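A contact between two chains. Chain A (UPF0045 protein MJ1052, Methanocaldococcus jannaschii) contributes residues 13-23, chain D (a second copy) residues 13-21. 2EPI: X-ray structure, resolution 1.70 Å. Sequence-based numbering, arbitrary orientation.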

ATOM      1  N   ILE A  13      -2.499   6.636  -8.013  1.00 28.55           N
ATOM      2  CA  ILE A  13      -2.852   5.954  -9.244  1.00 30.52           C
ATOM      3  C   ILE A  13      -1.597   5.819 -10.083  1.00 31.17           C
ATOM      4  O   ILE A  13      -0.911   6.808 -10.364  1.00 32.72           O
ATOM      5  CB  ILE A  13      -3.919   6.749 -10.011  1.00 30.28           C
ATOM      6  CG1 ILE A  13      -5.164   6.895  -9.137  1.00 32.30           C
ATOM      7  CG2 ILE A  13      -4.255   6.053 -11.323  1.00 32.31           C
ATOM      8  CD1 ILE A  13      -6.148   7.915  -9.632  1.00 29.86           C
ATOM      9  N   ILE A  14      -1.283   4.588 -10.460  1.00 29.68           N
ATOM     10  CA  ILE A  14      -0.108   4.322 -11.265  1.00 28.85           C
ATOM     11  C   ILE A  14      -0.524   3.841 -12.646  1.00 27.17           C
ATOM     12  O   ILE A  14      -1.068   2.750 -12.795  1.00 23.43           O
ATOM     13  CB  ILE A  14       0.774   3.228 -10.646  1.00 31.79           C
ATOM     14  CG1 ILE A  14       1.224   3.639  -9.244  1.00 34.03           C
ATOM     15  CG2 ILE A  14       1.980   2.975 -11.540  1.00 33.74           C
ATOM     16  CD1 ILE A  14       1.964   2.543  -8.509  1.00 37.11           C
ATOM     17  N   PRO A  15      -0.307   4.667 -13.673  1.00 26.81           N
ATOM     18  CA  PRO A  15      -0.697   4.197 -14.999  1.00 26.63           C
ATOM     19  C   PRO A  15       0.478   3.436 -15.600  1.00 25.25           C
ATOM     20  O   PRO A  15       1.637   3.824 -15.421  1.00 23.54           O
ATOM     21  CB  PRO A  15      -0.997   5.489 -15.748  1.00 28.66           C
ATOM     22  CG  PRO A  15       0.004   6.434 -15.176  1.00 29.37           C
ATOM     23  CD  PRO A  15      -0.007   6.111 -13.687  1.00 28.74           C
ATOM     24  N   LEU A  16       0.185   2.330 -16.270  1.00 22.32           N
ATOM     25  CA  LEU A  16       1.229   1.559 -16.923  1.00 23.69           C
ATOM     26  C   LEU A  16       1.060   1.805 -18.413  1.00 25.21           C
ATOM     27  O   LEU A  16       0.331   1.095 -19.102  1.00 24.66           O
ATOM     28  CB  LEU A  16       1.109   0.064 -16.604  1.00 23.52           C
ATOM     29  CG  LEU A  16       1.443  -0.321 -15.160  1.00 24.83           C
ATOM     30  CD1 LEU A  16       1.464  -1.840 -15.016  1.00 25.01           C
ATOM     31  CD2 LEU A  16       2.803   0.255 -14.781  1.00 27.41           C
ATOM     32  N   GLY A  17       1.715   2.849 -18.897  1.00 27.04           N
ATOM     33  CA  GLY A  17       1.620   3.175 -20.302  1.00 29.81           C
ATOM     34  C   GLY A  17       2.987   3.252 -20.941  1.00 32.55           C
ATOM     35  O   GLY A  17       3.989   2.824 -20.364  1.00 29.25           O
ATOM     36  N   LYS A  18       3.017   3.793 -22.149  1.00 37.05           N
ATOM     37  CA  LYS A  18       4.257   3.950 -22.886  1.00 42.31           C
ATOM     38  C   LYS A  18       4.780   5.361 -22.671  1.00 45.08           C
ATOM     39  O   LYS A  18       4.009   6.319 -22.614  1.00 47.44           O
ATOM     40  CB  LYS A  18       4.019   3.699 -24.377  1.00 43.50           C
ATOM     41  CG  LYS A  18       3.935   2.226 -24.759  1.00 44.65           C
ATOM     42  CD  LYS A  18       5.312   1.650 -25.086  1.00 46.22           C
ATOM     43  CE  LYS A  18       6.271   1.736 -23.907  1.00 45.73           C
ATOM     44  NZ  LYS A  18       7.653   1.303 -24.267  1.00 48.83           N
ATOM     45  N   GLY A  19       6.093   5.489 -22.539  1.00 47.31           N
ATOM     46  CA  GLY A  19       6.666   6.803 -22.341  1.00 49.76           C
ATOM     47  C   GLY A  19       7.039   7.061 -20.901  1.00 51.17           C
ATOM     48  O   GLY A  19       6.385   6.571 -19.976  1.00 50.96           O
ATOM     49  N   ALA A  20       8.097   7.844 -20.717  1.00 52.34           N
ATOM     50  CA  ALA A  20       8.595   8.178 -19.393  1.00 52.36           C
ATOM     51  C   ALA A  20       8.001   9.480 -18.868  1.00 51.93           C
ATOM     52  O   ALA A  20       8.508  10.565 -19.164  1.00 52.71           O
ATOM     53  CB  ALA A  20      10.117   8.276 -19.429  1.00 52.69           C
ATOM     54  N   SER A  21       6.929   9.351 -18.088  1.00 50.33           N
ATOM     55  CA  SER A  21       6.214  10.469 -17.470  1.00 49.24           C
ATOM     56  C   SER A  21       4.730  10.126 -17.384  1.00 48.08           C
ATOM     57  O   SER A  21       4.135   9.671 -18.359  1.00 48.25           O
ATOM     58  CB  SER A  21       6.385  11.762 -18.274  1.00 49.97           C
ATOM     59  OG  SER A  21       5.780  12.855 -17.604  1.00 52.84           O
ATOM     60  N   VAL A  22       4.138  10.344 -16.215  1.00 46.55           N
ATOM     61  CA  VAL A  22       2.724  10.052 -16.014  1.00 44.63           C
ATOM     62  C   VAL A  22       2.024  11.200 -15.300  1.00 43.72           C
ATOM     63  O   VAL A  22       0.848  11.100 -14.947  1.00 43.42           O
ATOM     64  CB  VAL A  22       2.536   8.764 -15.182  1.00 43.97           C
ATOM     65  CG1 VAL A  22       3.256   7.612 -15.855  1.00 43.94           C
ATOM     66  CG2 VAL A  22       3.064   8.971 -13.765  1.00 43.85           C
ATOM     67  N   SER A  23       2.753  12.291 -15.095  1.00 42.92           N
ATOM     68  CA  SER A  23       2.210  13.458 -14.414  1.00 42.68           C
ATOM     69  C   SER A  23       0.909  13.942 -15.038  1.00 42.11           C
ATOM     70  O   SER A  23       0.029  14.443 -14.342  1.00 42.54           O
ATOM     71  CB  SER A  23       3.238  14.594 -14.423  1.00 43.19           C
ATOM     72  OG  SER A  23       3.560  14.978 -15.749  1.00 43.45           O
TER
ATOM     73  N   ILE D  13       6.935  -5.048  -7.269  1.00 19.66           N
ATOM     74  CA  ILE D  13       7.890  -4.226  -8.019  1.00 20.05           C
ATOM     75  C   ILE D  13       7.177  -3.925  -9.329  1.00 21.86           C
ATOM     76  O   ILE D  13       6.946  -4.830 -10.131  1.00 22.78           O
ATOM     77  CB  ILE D  13       9.193  -5.009  -8.329  1.00 21.40           C
ATOM     78  CG1 ILE D  13       9.820  -5.542  -7.035  1.00 21.73           C
ATOM     79  CG2 ILE D  13      10.173  -4.113  -9.085  1.00 21.47           C
ATOM     80  CD1 ILE D  13      10.173  -4.478  -6.018  1.00 22.73           C
ATOM     81  N   ILE D  14       6.825  -2.661  -9.549  1.00 19.21           N
ATOM     82  CA  ILE D  14       6.089  -2.289 -10.750  1.00 19.13           C
ATOM     83  C   ILE D  14       6.835  -1.343 -11.675  1.00 18.28           C
ATOM     84  O   ILE D  14       7.114  -0.203 -11.306  1.00 17.94           O
ATOM     85  CB  ILE D  14       4.758  -1.622 -10.380  1.00 19.70           C
ATOM     86  CG1 ILE D  14       3.968  -2.531  -9.427  1.00 23.83           C
ATOM     87  CG2 ILE D  14       3.966  -1.315 -11.638  1.00 23.14           C
ATOM     88  CD1 ILE D  14       3.570  -3.862 -10.023  1.00 26.92           C
ATOM     89  N   PRO D  15       7.171  -1.806 -12.888  1.00 17.99           N
ATOM     90  CA  PRO D  15       7.888  -0.957 -13.848  1.00 19.10           C
ATOM     91  C   PRO D  15       6.910  -0.089 -14.625  1.00 19.31           C
ATOM     92  O   PRO D  15       5.834  -0.550 -15.018  1.00 18.82           O
ATOM     93  CB  PRO D  15       8.597  -1.972 -14.735  1.00 20.18           C
ATOM     94  CG  PRO D  15       7.599  -3.083 -14.804  1.00 21.11           C
ATOM     95  CD  PRO D  15       7.121  -3.204 -13.363  1.00 20.39           C
ATOM     96  N   LEU D  16       7.280   1.172 -14.833  1.00 20.05           N
ATOM     97  CA  LEU D  16       6.439   2.107 -15.569  1.00 20.63           C
ATOM     98  C   LEU D  16       7.073   2.416 -16.923  1.00 21.22           C
ATOM     99  O   LEU D  16       8.286   2.285 -17.091  1.00 22.59           O
ATOM    100  CB  LEU D  16       6.268   3.420 -14.791  1.00 20.62           C
ATOM    101  CG  LEU D  16       5.338   3.443 -13.573  1.00 23.41           C
ATOM    102  CD1 LEU D  16       5.903   2.583 -12.471  1.00 25.65           C
ATOM    103  CD2 LEU D  16       5.160   4.881 -13.089  1.00 23.38           C
ATOM    104  N   GLY D  17       6.242   2.809 -17.884  1.00 21.46           N
ATOM    105  CA  GLY D  17       6.741   3.162 -19.203  1.00 23.05           C
ATOM    106  C   GLY D  17       6.912   2.031 -20.200  1.00 25.07           C
ATOM    107  O   GLY D  17       7.351   2.262 -21.328  1.00 26.26           O
ATOM    108  N   LYS D  18       6.567   0.812 -19.808  1.00 24.78           N
ATOM    109  CA  LYS D  18       6.717  -0.323 -20.711  1.00 25.89           C
ATOM    110  C   LYS D  18       5.381  -0.857 -21.193  1.00 25.56           C
ATOM    111  O   LYS D  18       5.325  -1.836 -21.940  1.00 26.51           O
ATOM    112  CB  LYS D  18       7.502  -1.436 -20.020  1.00 26.61           C
ATOM    113  CG  LYS D  18       8.939  -1.052 -19.701  1.00 28.92           C
ATOM    114  CD  LYS D  18       9.702  -0.696 -20.973  1.00 32.40           C
ATOM    115  CE  LYS D  18      11.117  -0.233 -20.665  1.00 33.13           C
ATOM    116  NZ  LYS D  18      11.856   0.142 -21.900  1.00 32.39           N
ATOM    117  N   GLY D  19       4.304  -0.208 -20.773  1.00 23.30           N
ATOM    118  CA  GLY D  19       2.991  -0.664 -21.180  1.00 22.26           C
ATOM    119  C   GLY D  19       2.389  -1.613 -20.163  1.00 22.74           C
ATOM    120  O   GLY D  19       2.929  -1.795 -19.069  1.00 21.45           O
ATOM    121  N   ALA D  20       1.275  -2.233 -20.535  1.00 20.85           N
ATOM    122  CA  ALA D  20       0.562  -3.137 -19.641  1.00 22.93           C
ATOM    123  C   ALA D  20       1.189  -4.510 -19.423  1.00 24.10           C
ATOM    124  O   ALA D  20       0.991  -5.118 -18.373  1.00 22.30           O
ATOM    125  CB  ALA D  20      -0.879  -3.304 -20.131  1.00 21.42           C
ATOM    126  N   SER D  21       1.935  -5.011 -20.405  1.00 23.83           N
ATOM    127  CA  SER D  21       2.543  -6.334 -20.274  1.00 21.92           C
ATOM    128  C   SER D  21       3.932  -6.244 -19.661  1.00 22.46           C
ATOM    129  O   SER D  21       4.900  -5.916 -20.343  1.00 22.97           O
ATOM    130  CB  SER D  21       2.609  -7.012 -21.641  1.00 22.68           C
ATOM    131  OG  SER D  21       1.306  -7.109 -22.193  1.00 24.64           O
TER
HETATM  132  O   HOH W   1       3.748   4.006 -17.094  1.00 21.28           O
HETATM  133  O   HOH W   2       7.292  -1.960 -23.953  1.00 26.90           O

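Where two copies of a chain meet through the same segment, identical sequences need not make identical contacts, and this pairing in UPF0045 protein MJ1052 illustrates the principle. The two strands cross at 58°, their axes approaching to 7.4 Å, so side chains rather than strand backbones fill the space between them.

Along chain A, A:Ile14 points toward the partner and packs its CG2 against CG of D:Leu16 at 4.0 Å. A:Pro15 turns away, but its carbonyl accepts a hydrogen bond from water 1, 2.7 Å from A:Pro15 O. That water in turn accepts from A:Gly17 N at 3.0 Å and D:Gly17 N at 2.9 Å, tying both backbones together where they do not bond directly. A:Leu16 has the largest area covered by the other stretch. Its CD2 lies 3.7 Å from CG2 of D:Ile14 and 4.2 Å from CG of D:Leu16. The leucines, alike in chi1 (m), differ in chi2: t in A:Leu16, p in D:Leu16.

Beyond the strands, backbone takes over. The sole direct hydrogen bond across the stretches runs from D:Gly19 N to A:Gly17 O, 3.1 Å long with a bent N-H...O angle of 136°. A:Lys18 starts away from chain D, yet its side chain folds back, and NZ reaches water 2 through a weak hydrogen bond of 3.3 Å; the same water donates to D:Lys18 O at 2.8 Å. At A:Gly19, the carbonyl O receives a CA-H...O contact from D:Gly17 CA at 3.5 Å. Glycine matters here twice over: a CB on D:Gly17 would sit 3.3 Å from A:Gly19 O and jam against its own preceding carbonyl. Finally, A:Val22 returns toward the interface, its CG1 4.3 Å from CD2 of D:Leu16, extending the apolar cluster.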